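Local structure of alpha-L-rhamnosidase (Streptomyces avermitilis, 3W5M) at residues D213-S217 with G218-L222. The protein hydrolyses terminal non-reducing alpha-L-rhamnose residues from alpha-L-rhamnosides such as citrus flavonoids and gum arabic, and carries a calcium-dependent module that binds L-rhamnose. Sequence-based numbering, arbitrary orientation.
Sequences DHVHS and GNNTL
H216 and N220 lock together where the chain turns out of a loop into strand 218-227, in the antiparallel beta-sandwich of the carbohydrate-binding module CBM67. The buried amide of N220 reaches back into the turn and grips the backbone of H216 at both ends. Its OD1 takes the H216 N-H on an in-plane lone pair, 3.1 Å from H216 N, while its ND2 gives a hydrogen to H216 O at 2.8 Å, meeting that carbonyl from above its plane. A weak bond from N220 ND2 to G218 O adds to the hold. The oxygen end of the amide lies against one face of the imidazole, the two planes 26° apart, with N220 OD1 over the middle of the H216 ring, 3.6 Å from its plane. With chi1 at 46°, H216 CG sits between its own backbone N and carbonyl carbon, which folds the ring back toward N220. NE2 hydrogen-bonds to D187 OD2 and ND1 to S217 O, fixing the ring's rotation. V215 borders the amide, its CB 3.7 Å from N220 OD1. With an alanine in place of this asparagine, H216 N and O would probably lose these partners and the imidazole face its amide oxygen. Backbone bonds of G218 and N220 to L165 and V163 join the strand to its sheet. At the bend itself, H216 ND1 donates to S217 O at 3.0 Å, the acceptor close to the ring plane.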
loop_
_atom_site.group_PDB
_atom_site.type_symbol
_atom_site.label_atom_id
_atom_site.label_comp_id
_atom_site.label_asym_id
_atom_site.label_seq_id
_atom_site.Cartn_x
_atom_site.Cartn_y
_atom_site.Cartn_z
ATOM N N ASP A 213 22.651 -20.011 -25.490
ATOM C CA ASP A 213 22.082 -21.219 -26.145
ATOM C C ASP A 213 22.055 -21.184 -27.676
ATOM O O ASP A 213 21.677 -22.181 -28.302
ATOM C CB ASP A 213 20.663 -21.523 -25.623
ATOM C CG ASP A 213 19.692 -20.350 -25.837
ATOM O OD1 ASP A 213 20.176 -19.203 -25.992
ATOM O OD2 ASP A 213 18.450 -20.548 -25.839
ATOM N N HIS A 214 22.443 -20.052 -28.278
ATOM C CA HIS A 214 22.477 -19.908 -29.749
ATOM C C HIS A 214 23.824 -19.481 -30.333
ATOM O O HIS A 214 23.990 -19.518 -31.543
ATOM C CB HIS A 214 21.382 -18.959 -30.251
ATOM C CG HIS A 214 20.003 -19.513 -30.111
ATOM N ND1 HIS A 214 19.471 -20.414 -31.009
ATOM C CD2 HIS A 214 19.057 -19.317 -29.165
ATOM C CE1 HIS A 214 18.250 -20.743 -30.627
ATOM N NE2 HIS A 214 17.978 -20.099 -29.505
ATOM N N VAL A 215 24.788 -19.102 -29.497
ATOM C CA VAL A 215 26.121 -18.740 -30.007
ATOM C C VAL A 215 27.182 -19.810 -29.786
ATOM O O VAL A 215 27.049 -20.666 -28.900
ATOM C CB VAL A 215 26.642 -17.397 -29.453
ATOM C CG1 VAL A 215 25.662 -16.271 -29.776
ATOM C CG2 VAL A 215 26.927 -17.491 -27.970
ATOM N N HIS A 216 28.225 -19.758 -30.605
ATOM C CA HIS A 216 29.324 -20.706 -30.510
ATOM C C HIS A 216 30.607 -20.059 -30.992
ATOM O O HIS A 216 30.605 -18.943 -31.499
ATOM C CB HIS A 216 29.004 -21.978 -31.318
ATOM C CG HIS A 216 28.465 -21.698 -32.682
ATOM N ND1 HIS A 216 29.277 -21.514 -33.780
ATOM C CD2 HIS A 216 27.194 -21.525 -33.121
ATOM C CE1 HIS A 216 28.530 -21.252 -34.838
ATOM N NE2 HIS A 216 27.263 -21.263 -34.466
ATOM N N SER A 217 31.719 -20.758 -30.844
ATOM C CA SER A 217 32.970 -20.232 -31.316
ATOM C C SER A 217 32.965 -20.234 -32.839
ATOM O O SER A 217 32.205 -20.976 -33.465
ATOM C CB SER A 217 34.126 -21.080 -30.770
ATOM O OG SER A 217 34.326 -22.231 -31.572
ATOM N N GLY A 218 33.800 -19.397 -33.442
ATOM C CA GLY A 218 33.901 -19.392 -34.899
ATOM C C GLY A 218 32.821 -18.506 -35.485
ATOM O O GLY A 218 32.250 -17.667 -34.783
ATOM N N ASN A 219 32.535 -18.689 -36.770
ATOM C CA ASN A 219 31.578 -17.820 -37.469
ATOM C C ASN A 219 30.131 -18.049 -37.031
ATOM O O ASN A 219 29.656 -19.184 -36.995
ATOM C CB ASN A 219 31.675 -18.024 -38.986
ATOM C CG ASN A 219 32.983 -17.524 -39.585
ATOM O OD1 ASN A 219 33.472 -18.102 -40.554
ATOM N ND2 ASN A 219 33.530 -16.432 -39.053
ATOM N N ASN A 220 29.426 -16.964 -36.715
ATOM C CA ASN A 220 28.014 -16.998 -36.330
ATOM C C ASN A 220 27.384 -15.930 -37.218
ATOM O O ASN A 220 27.986 -14.861 -37.378
ATOM C CB ASN A 220 27.798 -16.520 -34.891
ATOM C CG ASN A 220 28.333 -17.468 -33.832
ATOM O OD1 ASN A 220 27.575 -17.909 -32.968
ATOM N ND2 ASN A 220 29.635 -17.745 -33.854
ATOM N N THR A 221 26.193 -16.195 -37.744
ATOM C CA THR A 221 25.490 -15.241 -38.593
ATOM C C THR A 221 24.358 -14.599 -37.809
ATOM O O THR A 221 23.483 -15.281 -37.285
ATOM C CB THR A 221 24.966 -15.942 -39.841
ATOM O OG1 THR A 221 26.079 -16.508 -40.556
ATOM C CG2 THR A 221 24.216 -14.958 -40.750
ATOM N N LEU A 222 24.397 -13.275 -37.694
ATOM C CA LEU A 222 23.345 -12.519 -37.022
ATOM C C LEU A 222 22.541 -11.896 -38.141
ATOM O O LEU A 222 23.108 -11.486 -39.167
ATOM C CB LEU A 222 23.958 -11.415 -36.133
ATOM C CG LEU A 222 25.160 -11.890 -35.290
ATOM C CD1 LEU A 222 25.824 -10.742 -34.566
ATOM C CD2 LEU A 222 24.687 -12.944 -34.287
#